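PDB 6CKG: D-glycerate 3-kinase from Cryptococcus neoformans var. grubii serotype A, which probably phosphorylates D-glycerate at its 3-hydroxyl group, using ATP as the phosphate donor. Local coordinates for residues 33-38 and 43-48; 104-109 and 288-293; 127-132 and 242-247; 199-204 and 219-224. One frame throughout, in Å; residues are numbered along the deposited sequence. Where two conformers were deposited one is given.

Contact 1. Residues 33-38 and 43-48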
loop_
_atom_site.group_PDB
_atom_site.type_symbol
_atom_site.label_atom_id
_atom_site.label_comp_id
_atom_site.label_asym_id
_atom_site.label_seq_id
_atom_site.Cartn_x
_atom_site.Cartn_y
_atom_site.Cartn_z
ATOM N N ALA A 33 -0.730 20.778 -10.085
ATOM C CA ALA A 33 -0.399 22.150 -10.475
ATOM C C ALA A 33 0.858 22.645 -9.768
ATOM O O ALA A 33 1.697 23.308 -10.388
ATOM C CB ALA A 33 -1.577 23.087 -10.199
ATOM N N ARG A 34 1.012 22.340 -8.475
ATOM C CA ARG A 34 2.235 22.707 -7.762
ATOM C C ARG A 34 3.449 22.013 -8.367
ATOM O O ARG A 34 4.490 22.636 -8.601
ATOM C CB ARG A 34 2.102 22.348 -6.276
ATOM C CG ARG A 34 3.330 22.682 -5.432
ATOM C CD ARG A 34 3.399 21.832 -4.160
ATOM N NE ARG A 34 3.118 20.424 -4.442
ATOM C CZ ARG A 34 3.952 19.605 -5.080
ATOM N NH1 ARG A 34 5.134 20.050 -5.496
ATOM N NH2 ARG A 34 3.606 18.339 -5.304
ATOM N N HIS A 35 3.334 20.702 -8.594
ATOM C CA HIS A 35 4.374 19.910 -9.245
ATOM C C HIS A 35 4.815 20.536 -10.565
ATOM O O HIS A 35 6.013 20.688 -10.824
ATOM C CB HIS A 35 3.818 18.494 -9.444
ATOM C CG HIS A 35 4.761 17.511 -10.070
ATOM N ND1 HIS A 35 5.910 17.067 -9.448
ATOM C CD2 HIS A 35 4.670 16.815 -11.228
ATOM C CE1 HIS A 35 6.507 16.172 -10.217
ATOM N NE2 HIS A 35 5.776 16.003 -11.304
ATOM N N ARG A 36 3.850 20.927 -11.407
ATOM C CA ARG A 36 4.170 21.506 -12.711
ATOM C C ARG A 36 4.801 22.892 -12.572
ATOM O O ARG A 36 5.661 23.270 -13.376
ATOM C CB ARG A 36 2.906 21.578 -13.574
ATOM C CG ARG A 36 2.323 20.228 -13.994
ATOM C CD ARG A 36 2.835 19.800 -15.367
ATOM N NE ARG A 36 2.481 18.416 -15.701
ATOM C CZ ARG A 36 1.325 18.065 -16.257
ATOM N NH1 ARG A 36 0.414 18.994 -16.528
ATOM N NH2 ARG A 36 1.075 16.793 -16.542
ATOM N N SER A 37 4.370 23.675 -11.574
ATOM C CA SER A 37 4.981 24.984 -11.334
ATOM C C SER A 37 6.398 24.841 -10.801
ATOM O O SER A 37 7.281 25.638 -11.137
ATOM C CB SER A 37 4.146 25.794 -10.340
ATOM O OG SER A 37 2.910 26.173 -10.906
ATOM N N SER A 38 6.627 23.828 -9.970
ATOM C CA SER A 38 7.897 23.639 -9.287
ATOM C C SER A 38 8.968 23.030 -10.174
ATOM O O SER A 38 10.156 23.159 -9.857
ATOM C CB SER A 38 7.705 22.740 -8.063
ATOM O OG SER A 38 6.867 23.353 -7.093
ATOM N N THR A 43 14.192 18.796 -18.975
ATOM C CA THR A 43 13.391 17.665 -19.416
ATOM C C THR A 43 11.910 17.914 -19.128
ATOM O O THR A 43 11.531 18.832 -18.397
ATOM C CB THR A 43 13.846 16.377 -18.728
ATOM O OG1 THR A 43 14.016 16.615 -17.326
ATOM C CG2 THR A 43 15.157 15.879 -19.319
ATOM N N MET A 44 11.068 17.074 -19.725
ATOM C CA MET A 44 9.632 17.157 -19.495
ATOM C C MET A 44 9.300 16.887 -18.031
ATOM O O MET A 44 9.999 16.138 -17.336
ATOM C CB MET A 44 8.890 16.154 -20.378
ATOM C CG MET A 44 8.913 16.487 -21.862
ATOM S SD MET A 44 8.002 17.994 -22.211
ATOM C CE MET A 44 6.433 17.643 -21.412
ATOM N N CYS A 45 8.208 17.489 -17.568
ATOM C CA CYS A 45 7.773 17.253 -16.198
ATOM C C CYS A 45 7.350 15.795 -16.029
ATOM O O CYS A 45 6.555 15.280 -16.829
ATOM C CB CYS A 45 6.627 18.185 -15.810
ATOM S SG CYS A 45 6.184 18.013 -14.045
ATOM N N PRO A 46 7.871 15.093 -15.030
ATOM C CA PRO A 46 7.472 13.704 -14.804
ATOM C C PRO A 46 6.040 13.630 -14.305
ATOM O O PRO A 46 5.480 14.650 -13.866
ATOM C CB PRO A 46 8.455 13.218 -13.724
ATOM C CG PRO A 46 9.466 14.303 -13.568
ATOM C CD PRO A 46 8.839 15.563 -14.028
ATOM N N PRO A 47 5.418 12.448 -14.351
ATOM C CA PRO A 47 4.130 12.271 -13.662
ATOM C C PRO A 47 4.262 12.618 -12.186
ATOM O O PRO A 47 5.299 12.376 -11.564
ATOM C CB PRO A 47 3.820 10.778 -13.837
ATOM C CG PRO A 47 4.779 10.271 -14.855
ATOM C CD PRO A 47 5.952 11.177 -14.882
ATOM N N LEU A 48 3.192 13.183 -11.631
ATOM C CA LEU A 48 3.051 13.307 -10.187
ATOM C C LEU A 48 2.813 11.925 -9.606
ATOM O O LEU A 48 1.888 11.233 -10.032
ATOM C CB LEU A 48 1.879 14.229 -9.850
ATOM C CG LEU A 48 1.514 14.377 -8.371
ATOM C CD1 LEU A 48 2.553 15.265 -7.662
ATOM C CD2 LEU A 48 0.095 14.968 -8.226
HETATM O O HOH W 1 3.156 15.641 -14.608
#
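His35 and Cys45 both swing their first side-chain branch away from the backbone N (chi1 -178° in His35), which brings imidazole and thiol together between the last turn of helix 19-38 and the loop after it. His35 NE2 donates to Pro46 O at 2.9 Å in a moderately bent bond (148° at the hydrogen). The oxygen lies in the ring plane, yet the nitrogen stands well above the carbonyl plane. Water 1 donates to Pro46 O and accepts from Arg36 NE, so two donors grip this carbonyl. Leu48 CA makes a CH-pi contact over a face of the imidazole, 4.2 Å from the ring centroid. The leucine side chain slides past His35 in the opposite direction, its CD1 over the ring and 3.9 Å from His35 CB. Cys45 SG comes in obliquely, 3.4 Å from His35 CD2, and touches Arg36 CD at 4.0 Å. The Arg36 guanidinium is anchored by a salt bridge to Asp175, while Arg34 bends back to Gln31. The contact closes the link into strand 48-53, which leads to the P-loop of this kinase core; Leu48 bonds through its backbone to Asp175 and Val177 and packs against Gln31 and Leu32 of helix 19-38.

Contact 2. Residues 104-109 and 288-293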
loop_
_atom_site.group_PDB
_atom_site.type_symbol
_atom_site.label_atom_id
_atom_site.label_comp_id
_atom_site.label_asym_id
_atom_site.label_seq_id
_atom_site.Cartn_x
_atom_site.Cartn_y
_atom_site.Cartn_z
ATOM N N ASN A 104 9.958 -17.889 10.954
ATOM C CA ASN A 104 9.231 -16.628 10.897
ATOM C C ASN A 104 7.867 -16.868 10.258
ATOM O O ASN A 104 7.771 -16.963 9.023
ATOM C CB ASN A 104 10.022 -15.576 10.117
ATOM C CG ASN A 104 9.403 -14.183 10.216
ATOM O OD1 ASN A 104 8.182 -14.032 10.209
ATOM N ND2 ASN A 104 10.247 -13.164 10.327
ATOM N N PRO A 105 6.796 -16.970 11.040
ATOM C CA PRO A 105 5.472 -17.204 10.451
ATOM C C PRO A 105 5.008 -16.098 9.531
ATOM O O PRO A 105 4.181 -16.348 8.644
ATOM C CB PRO A 105 4.561 -17.311 11.680
ATOM C CG PRO A 105 5.277 -16.531 12.741
ATOM C CD PRO A 105 6.733 -16.821 12.505
ATOM N N LEU A 106 5.484 -14.867 9.727
ATOM C CA LEU A 106 5.047 -13.778 8.866
ATOM C C LEU A 106 5.634 -13.881 7.461
ATOM O O LEU A 106 5.035 -13.358 6.515
ATOM C CB LEU A 106 5.399 -12.433 9.518
ATOM C CG LEU A 106 4.609 -12.185 10.803
ATOM C CD1 LEU A 106 4.869 -10.783 11.423
ATOM C CD2 LEU A 106 3.120 -12.400 10.506
ATOM N N LEU A 107 6.765 -14.568 7.294
ATOM C CA LEU A 107 7.379 -14.725 5.982
ATOM C C LEU A 107 7.065 -16.070 5.334
ATOM O O LEU A 107 7.675 -16.418 4.313
ATOM C CB LEU A 107 8.889 -14.522 6.084
ATOM C CG LEU A 107 9.301 -13.142 6.608
ATOM C CD1 LEU A 107 10.794 -13.085 6.910
ATOM C CD2 LEU A 107 8.896 -12.047 5.595
ATOM N N ASN A 108 6.124 -16.832 5.880
ATOM C CA ASN A 108 5.835 -18.134 5.302
ATOM C C ASN A 108 4.838 -18.034 4.154
ATOM O O ASN A 108 4.362 -19.061 3.664
ATOM C CB ASN A 108 5.350 -19.110 6.385
ATOM C CG ASN A 108 3.954 -18.791 6.896
ATOM O OD1 ASN A 108 3.303 -17.847 6.442
ATOM N ND2 ASN A 108 3.479 -19.597 7.835
ATOM N N GLY A 109 4.523 -16.820 3.727
ATOM C CA GLY A 109 3.666 -16.553 2.580
ATOM C C GLY A 109 3.650 -15.061 2.340
ATOM O O GLY A 109 4.207 -14.286 3.121
ATOM N N ILE A 288 -5.840 -11.568 9.147
ATOM C CA ILE A 288 -5.626 -10.172 9.500
ATOM C C ILE A 288 -4.611 -10.063 10.636
ATOM O O ILE A 288 -3.895 -9.060 10.741
ATOM C CB ILE A 288 -6.972 -9.505 9.845
ATOM C CG1 ILE A 288 -7.756 -9.178 8.565
ATOM C CG2 ILE A 288 -6.783 -8.218 10.652
ATOM C CD1 ILE A 288 -7.068 -8.159 7.629
ATOM N N ASN A 289 -4.498 -11.100 11.471
ATOM C CA ASN A 289 -3.495 -11.090 12.528
ATOM C C ASN A 289 -2.076 -11.092 11.975
ATOM O O ASN A 289 -1.150 -10.714 12.699
ATOM C CB ASN A 289 -3.694 -12.287 13.465
ATOM C CG ASN A 289 -4.866 -12.104 14.401
ATOM O OD1 ASN A 289 -5.320 -10.990 14.632
ATOM N ND2 ASN A 289 -5.355 -13.202 14.954
ATOM N N ARG A 290 -1.877 -11.517 10.724
ATOM C CA ARG A 290 -0.558 -11.406 10.103
ATOM C C ARG A 290 -0.243 -9.976 9.657
ATOM O O ARG A 290 0.932 -9.598 9.619
ATOM C CB ARG A 290 -0.438 -12.365 8.908
ATOM C CG ARG A 290 -0.216 -13.859 9.290
ATOM C CD ARG A 290 -0.028 -14.812 8.067
ATOM N NE ARG A 290 1.267 -14.656 7.385
ATOM C CZ ARG A 290 1.426 -14.086 6.187
ATOM N NH1 ARG A 290 2.634 -13.972 5.646
ATOM N NH2 ARG A 290 0.376 -13.634 5.522
ATOM N N TYR A 291 -1.259 -9.175 9.309
ATOM C CA TYR A 291 -1.042 -7.794 8.885
ATOM C C TYR A 291 -1.036 -6.801 10.040
ATOM O O TYR A 291 -0.300 -5.810 9.984
ATOM C CB TYR A 291 -2.119 -7.366 7.881
ATOM C CG TYR A 291 -2.011 -8.074 6.554
ATOM C CD1 TYR A 291 -2.527 -9.363 6.381
ATOM C CD2 TYR A 291 -1.377 -7.465 5.475
ATOM C CE1 TYR A 291 -2.417 -10.017 5.165
ATOM C CE2 TYR A 291 -1.264 -8.112 4.260
ATOM C CZ TYR A 291 -1.788 -9.380 4.110
ATOM O OH TYR A 291 -1.669 -10.014 2.901
ATOM N N MET A 292 -1.857 -7.031 11.063
ATOM C CA MET A 292 -2.000 -6.071 12.158
ATOM C C MET A 292 -0.693 -5.669 12.844
ATOM O O MET A 292 -0.578 -4.495 13.230
ATOM C CB MET A 292 -2.985 -6.624 13.199
ATOM C CG MET A 292 -4.399 -6.108 13.056
ATOM S SD MET A 292 -4.528 -4.311 13.199
ATOM C CE MET A 292 -5.271 -3.967 11.617
ATOM N N PRO A 293 0.296 -6.551 13.055
ATOM C CA PRO A 293 1.549 -6.068 13.666
ATOM C C PRO A 293 2.219 -4.981 12.849
ATOM O O PRO A 293 2.852 -4.086 13.423
ATOM C CB PRO A 293 2.428 -7.325 13.748
ATOM C CG PRO A 293 1.528 -8.467 13.532
ATOM C CD PRO A 293 0.349 -7.996 12.768
#
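Leu106 lays its CD2 methyl against the base of the Arg290 side chain, 3.8 Å from Arg290 CG and 3.7 Å from Arg290 O, so the apolar half of the arginine is matched by leucine before its charged end reaches the loop. Arg290 runs extended as far as CD and then bends at chi3 (72°), which turns the guanidinium onto the carbonyls of 104-109. NH1 of Arg290 sits between two of them, 2.6 Å from Leu106 O and 3.0 Å from Gly109 O. Both bonds are weak, with angles near 125° at the hydrogens, and both oxygens meet the guanidinium at its edge, near its plane. Pro105 O also lies at that edge, more distantly, at 3.6 Å from Arg290 NE. Arg290 NH2 binds Arg110 O, so one guanidinium draws together the carbonyls of Leu106, Gly109 and Arg110 from a turning backbone. The Asn108 amide, inclined 28° to the guanidinium plane, places OD1 only 2.8 Å from Pro105 O. The positive charge close by probably eases that meeting of two acceptors. Within the loop Leu107 N bonds to Asn104 O, and Asn104 OD1 adds weak bonds from Leu106 N (an Asx turn) and Leu107 N. Behind the loop lies helix 225-236, touched by Asn104, Pro105 and Leu107. Arg290 projects from helix 281-298 just before its kink at Pro293, and Ile288 and Met292 of the same helix pack on helix 258-273.

Contact 3. Residues 127-132 and 242-247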
loop_
_atom_site.group_PDB
_atom_site.type_symbol
_atom_site.label_atom_id
_atom_site.label_comp_id
_atom_site.label_asym_id
_atom_site.label_seq_id
_atom_site.Cartn_x
_atom_site.Cartn_y
_atom_site.Cartn_z
ATOM N N LYS A 127 10.553 3.665 -14.452
ATOM C CA LYS A 127 10.063 3.690 -15.827
ATOM C C LYS A 127 8.893 4.656 -15.972
ATOM O O LYS A 127 8.855 5.463 -16.908
ATOM C CB LYS A 127 9.659 2.279 -16.263
ATOM C CG LYS A 127 9.447 2.116 -17.778
ATOM C CD LYS A 127 10.753 2.251 -18.545
ATOM C CE LYS A 127 10.591 1.904 -20.022
ATOM N NZ LYS A 127 10.406 0.441 -20.229
ATOM N N LEU A 128 7.911 4.573 -15.069
ATOM C CA LEU A 128 6.782 5.498 -15.148
ATOM C C LEU A 128 7.241 6.940 -14.987
ATOM O O LEU A 128 6.735 7.839 -15.671
ATOM C CB LEU A 128 5.727 5.151 -14.097
ATOM C CG LEU A 128 4.972 3.838 -14.327
ATOM C CD1 LEU A 128 4.159 3.410 -13.088
ATOM C CD2 LEU A 128 4.079 3.923 -15.555
ATOM N N LYS A 129 8.221 7.180 -14.113
ATOM C CA LYS A 129 8.637 8.552 -13.833
ATOM C C LYS A 129 9.404 9.184 -14.993
ATOM O O LYS A 129 9.459 10.410 -15.078
ATOM C CB LYS A 129 9.456 8.595 -12.542
ATOM C CG LYS A 129 8.595 8.410 -11.287
ATOM C CD LYS A 129 9.429 8.289 -10.020
ATOM C CE LYS A 129 9.971 9.625 -9.553
ATOM N NZ LYS A 129 9.070 10.283 -8.559
ATOM N N SER A 130 9.981 8.384 -15.889
ATOM C CA SER A 130 10.632 8.883 -17.092
ATOM C C SER A 130 9.736 8.791 -18.321
ATOM O O SER A 130 10.197 9.064 -19.437
ATOM C CB SER A 130 11.931 8.117 -17.344
ATOM O OG SER A 130 11.666 6.783 -17.748
ATOM N N ILE A 131 8.468 8.414 -18.151
ATOM C CA ILE A 131 7.641 8.102 -19.319
ATOM C C ILE A 131 7.263 9.340 -20.142
ATOM O O ILE A 131 6.868 9.200 -21.308
ATOM C CB ILE A 131 6.391 7.321 -18.861
ATOM C CG1 ILE A 131 5.847 6.445 -19.990
ATOM C CG2 ILE A 131 5.310 8.271 -18.328
ATOM C CD1 ILE A 131 4.913 5.361 -19.485
ATOM N N ASN A 132 7.389 10.551 -19.594
ATOM C CA ASN A 132 7.092 11.754 -20.370
ATOM C C ASN A 132 8.310 12.302 -21.100
ATOM O O ASN A 132 8.180 13.287 -21.841
ATOM C CB ASN A 132 6.510 12.853 -19.473
ATOM C CG ASN A 132 5.239 12.430 -18.780
ATOM O OD1 ASN A 132 4.516 11.565 -19.267
ATOM N ND2 ASN A 132 4.954 13.041 -17.633
ATOM N N TRP A 242 9.814 4.471 -1.275
ATOM C CA TRP A 242 8.983 5.523 -0.685
ATOM C C TRP A 242 9.432 6.903 -1.132
ATOM O O TRP A 242 8.601 7.808 -1.337
ATOM C CB TRP A 242 9.019 5.454 0.838
ATOM C CG TRP A 242 8.487 4.206 1.512
ATOM C CD1 TRP A 242 8.726 3.844 2.824
ATOM C CD2 TRP A 242 7.620 3.181 0.974
ATOM N NE1 TRP A 242 8.078 2.670 3.124
ATOM C CE2 TRP A 242 7.408 2.229 2.014
ATOM C CE3 TRP A 242 7.016 2.962 -0.272
ATOM C CZ2 TRP A 242 6.606 1.109 1.849
ATOM C CZ3 TRP A 242 6.231 1.827 -0.438
ATOM C CH2 TRP A 242 6.042 0.909 0.616
ATOM N N ASP A 243 10.744 7.095 -1.274
ATOM C CA ASP A 243 11.277 8.413 -1.611
ATOM C C ASP A 243 10.923 8.863 -3.025
ATOM O O ASP A 243 11.184 10.018 -3.365
ATOM C CB ASP A 243 12.802 8.431 -1.435
ATOM C CG ASP A 243 13.229 8.487 0.039
ATOM O OD1 ASP A 243 12.386 8.786 0.920
ATOM O OD2 ASP A 243 14.417 8.224 0.320
ATOM N N GLN A 244 10.385 7.977 -3.861
ATOM C CA GLN A 244 9.921 8.327 -5.194
ATOM C C GLN A 244 8.524 8.935 -5.186
ATOM O O GLN A 244 8.083 9.455 -6.216
ATOM C CB GLN A 244 9.953 7.081 -6.075
ATOM C CG GLN A 244 11.363 6.550 -6.327
ATOM C CD GLN A 244 11.993 7.214 -7.535
ATOM O OE1 GLN A 244 12.271 8.412 -7.522
ATOM N NE2 GLN A 244 12.180 6.443 -8.611
ATOM N N ILE A 245 7.847 8.915 -4.045
ATOM C CA ILE A 245 6.483 9.423 -3.920
ATOM C C ILE A 245 6.505 10.928 -3.662
ATOM O O ILE A 245 7.231 11.417 -2.786
ATOM C CB ILE A 245 5.751 8.678 -2.792
ATOM C CG1 ILE A 245 5.677 7.179 -3.131
ATOM C CG2 ILE A 245 4.391 9.292 -2.522
ATOM C CD1 ILE A 245 5.036 6.307 -2.033
ATOM N N ASP A 246 5.670 11.669 -4.402
ATOM C CA ASP A 246 5.613 13.126 -4.311
ATOM C C ASP A 246 4.590 13.622 -3.298
ATOM O O ASP A 246 4.842 14.607 -2.597
ATOM C CB ASP A 246 5.276 13.733 -5.681
ATOM C CG ASP A 246 6.294 13.381 -6.744
ATOM O OD1 ASP A 246 7.498 13.484 -6.461
ATOM O OD2 ASP A 246 5.892 12.989 -7.858
ATOM N N CYS A 247 3.424 12.991 -3.228
ATOM C CA CYS A 247 2.383 13.420 -2.302
ATOM C C CYS A 247 1.616 12.177 -1.869
ATOM O O CYS A 247 1.824 11.086 -2.398
ATOM C CB CYS A 247 1.472 14.488 -2.951
ATOM S SG CYS A 247 0.551 13.876 -4.392
HETATM O O HOH W 2 7.527 12.610 -9.964
#
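Lys129 and Gln244 meet at a slant, the methylene end of the lysine lying across the carboxamide of the glutamine. Lys129 CD is 3.6 Å from Gln244 NE2, and one carbon further on Lys129 CE is 3.3 Å from Gln244 OE1. Two bends make this possible: the lysine folds at chi3 (76°) and again at chi4, an angle of 93° that is off the usual staggered values, while Gln244 folds at chi2. The ammonium is thereby carried past the amide to the glutamine's own main chain. Lys129 NZ donates to Gln244 O at 2.7 Å, arriving in the carbonyl plane on a lone pair, with 137° at the oxygen. Asp246 also sets off toward the lysine from its backbone, but Asp246 OD1 stays 4.1 Å from Lys129 NZ, too long for a salt bridge. Water 2 links the two groups through the other carboxylate oxygen, accepting from Lys129 NZ and donating to Asp246 OD2 at 2.7 Å. Asp246 OD2 has a stronger partner in Val49 N of strand 48-53. The carbonyl that binds the lysine belongs to a type I turn, Trp242 to Ile245, just ahead of strand 247-253, the neighbour of 48-53 in the parallel core of this P-loop kinase fold. Lys129 ends helix 118-129. The backbones remain well separated, so one long side chain spans helix end and turn at the surface. Gln244 O and water 2 set the position of the ammonium, a setting consistent with its positive charge; the carboxylate probably adds a through-space attraction, while the hydrogen-bonded link to it runs through the water.

Contact 4. Residues 199-204 and 219-224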
loop_
_atom_site.group_PDB
_atom_site.type_symbol
_atom_site.label_atom_id
_atom_site.label_comp_id
_atom_site.label_asym_id
_atom_site.label_seq_id
_atom_site.Cartn_x
_atom_site.Cartn_y
_atom_site.Cartn_z
ATOM N N ALA A 199 7.684 -3.936 24.505
ATOM C CA ALA A 199 7.601 -3.963 25.965
ATOM C C ALA A 199 6.362 -3.237 26.464
ATOM O O ALA A 199 5.740 -3.658 27.448
ATOM C CB ALA A 199 8.848 -3.336 26.589
ATOM N N GLU A 200 6.001 -2.123 25.818
ATOM C CA GLU A 200 4.830 -1.372 26.263
ATOM C C GLU A 200 3.570 -2.222 26.135
ATOM O O GLU A 200 2.754 -2.295 27.062
ATOM C CB GLU A 200 4.707 -0.073 25.461
ATOM C CG GLU A 200 3.375 0.654 25.622
ATOM C CD GLU A 200 3.169 1.200 27.025
ATOM O OE1 GLU A 200 4.156 1.341 27.774
ATOM O OE2 GLU A 200 2.011 1.482 27.386
ATOM N N ALA A 201 3.414 -2.892 24.992
ATOM C CA ALA A 201 2.279 -3.782 24.769
ATOM C C ALA A 201 2.162 -4.812 25.876
ATOM O O ALA A 201 1.062 -5.108 26.356
ATOM C CB ALA A 201 2.432 -4.485 23.417
ATOM N N GLY A 202 3.294 -5.393 26.278
ATOM C CA GLY A 202 3.251 -6.425 27.300
ATOM C C GLY A 202 2.826 -5.899 28.655
ATOM O O GLY A 202 2.186 -6.613 29.430
ATOM N N ARG A 203 3.165 -4.646 28.958
ATOM C CA ARG A 203 2.759 -4.048 30.224
ATOM C C ARG A 203 1.288 -3.653 30.236
ATOM O O ARG A 203 0.684 -3.581 31.309
ATOM C CB ARG A 203 3.628 -2.828 30.536
ATOM C CG ARG A 203 4.987 -3.179 31.136
ATOM C CD ARG A 203 5.729 -1.933 31.599
ATOM N NE ARG A 203 5.726 -0.900 30.566
ATOM C CZ ARG A 203 6.717 -0.697 29.708
ATOM N NH1 ARG A 203 6.615 0.264 28.804
ATOM N NH2 ARG A 203 7.807 -1.464 29.747
ATOM N N GLN A 204 0.692 -3.414 29.065
ATOM C CA GLN A 204 -0.696 -2.970 29.012
ATOM C C GLN A 204 -1.689 -4.123 29.094
ATOM O O GLN A 204 -2.821 -3.925 29.547
ATOM C CB GLN A 204 -0.952 -2.176 27.729
ATOM C CG GLN A 204 -0.143 -0.892 27.597
ATOM C CD GLN A 204 -0.820 0.125 26.690
ATOM O OE1 GLN A 204 -2.039 0.301 26.740
ATOM N NE2 GLN A 204 -0.032 0.800 25.857
ATOM N N THR A 219 -1.562 -7.257 18.561
ATOM C CA THR A 219 -1.177 -8.457 17.826
ATOM C C THR A 219 0.332 -8.673 17.795
ATOM O O THR A 219 0.771 -9.797 17.533
ATOM C CB THR A 219 -1.721 -8.412 16.403
ATOM O OG1 THR A 219 -1.145 -7.303 15.708
ATOM C CG2 THR A 219 -3.231 -8.272 16.422
ATOM N N ILE A 220 1.142 -7.642 18.053
ATOM C CA ILE A 220 2.583 -7.877 18.061
ATOM C C ILE A 220 2.948 -8.890 19.137
ATOM O O ILE A 220 3.943 -9.609 19.000
ATOM C CB ILE A 220 3.381 -6.566 18.238
ATOM C CG1 ILE A 220 3.005 -5.852 19.529
ATOM C CG2 ILE A 220 3.187 -5.656 17.021
ATOM C CD1 ILE A 220 3.878 -4.610 19.822
ATOM N N LEU A 221 2.143 -8.987 20.203
ATOM C CA LEU A 221 2.405 -9.968 21.254
ATOM C C LEU A 221 2.186 -11.399 20.782
ATOM O O LEU A 221 2.548 -12.326 21.508
ATOM C CB LEU A 221 1.527 -9.704 22.478
ATOM C CG LEU A 221 1.758 -8.380 23.224
ATOM C CD1 LEU A 221 0.863 -8.290 24.435
ATOM C CD2 LEU A 221 3.218 -8.240 23.644
ATOM N N LEU A 222 1.593 -11.602 19.598
ATOM C CA LEU A 222 1.476 -12.950 19.053
ATOM C C LEU A 222 2.786 -13.461 18.471
ATOM O O LEU A 222 2.882 -14.648 18.147
ATOM C CB LEU A 222 0.390 -12.996 17.969
ATOM C CG LEU A 222 -1.057 -12.728 18.397
ATOM C CD1 LEU A 222 -1.915 -12.451 17.177
ATOM C CD2 LEU A 222 -1.618 -13.904 19.200
ATOM N N TYR A 223 3.796 -12.606 18.347
ATOM C CA TYR A 223 5.001 -12.922 17.595
ATOM C C TYR A 223 6.233 -12.701 18.460
ATOM O O TYR A 223 6.228 -11.877 19.378
ATOM C CB TYR A 223 5.055 -12.060 16.314
ATOM C CG TYR A 223 3.878 -12.354 15.413
ATOM C CD1 TYR A 223 3.863 -13.491 14.604
ATOM C CD2 TYR A 223 2.761 -11.521 15.398
ATOM C CE1 TYR A 223 2.768 -13.785 13.798
ATOM C CE2 TYR A 223 1.669 -11.802 14.591
ATOM C CZ TYR A 223 1.681 -12.924 13.795
ATOM O OH TYR A 223 0.592 -13.187 13.008
ATOM N N SER A 224 7.296 -13.433 18.146
ATOM C CA SER A 224 8.555 -13.234 18.843
ATOM C C SER A 224 9.177 -11.902 18.442
ATOM O O SER A 224 8.904 -11.354 17.370
ATOM C CB SER A 224 9.541 -14.358 18.525
ATOM O OG SER A 224 9.909 -14.286 17.153
#
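The flat peptide joining Ala201 to Gly202 has both methyls of Leu221 over one of its faces: CD1 lies 3.7 Å from Ala201 O, and CD2 lies 3.9 Å from Gly202 N. A second flat group, the Arg203 guanidinium on another side of the helix, has Ala199 O 3.8 Å above its plane and over its centre. Arg203 NH1 makes a salt bridge to Glu200 OE1 at 2.9 Å, the carboxylate being met on its anti side and about 21° out of plane. Glu200 OE2 also takes a weak bond from Gln204 NE2, so the carboxylate ties together residues three and four positions along the helix. The contact proper is apolar. Ala201 CB points into the notch between two side chains, 3.8 Å from Leu221 CD2 and 3.9 Å from Ile220 CD1. Ile220 reaches it because CG1 stands between the backbone N and the carbonyl carbon (chi1 58°), from where CD1 extends straight to the alanine. Residues 219-222 form a 3-10 turn leading to Ser224, the N-cap of helix 225-236, whose OG caps Thr227 N. The turn packs against the last turn of helix 191-204, to which it is joined by a connection that is partly unmodelled, probably because it is mobile. No hydrogen bond crosses between the segments. Pro218 also touches Ala201, and Trp205 touches Leu221. Ile220 also packs on Leu228 of helix 225-236 and Leu297 of helix 281-298, and Glu296 binds both Thr219 OG1 and Ile220 N.

Overall arrangement
The four contacts fall into two pairs at opposite ends of the molecule. Contacts 1 and 3 touch, their centres about 11 Å apart, and both flank the start of strand 48-53; Cys45 O probably bonds Asn132 ND2 between them. Helix 281-298 carries half of contact 2 and borders contact 4; the two meet through a weak bond from Tyr223 OH to Asn289 O and packing of Thr219 and Tyr223 on Met292 and Pro293. Contact 3 lies at the surface, the others are partly buried. Chemistry does not simply follow burial: contacts 1 to 3 each send a basic or imidazole side chain to main-chain carbonyls, while contact 4 has no hydrogen bond across it, apolar side chains packing on each other and on a peptide.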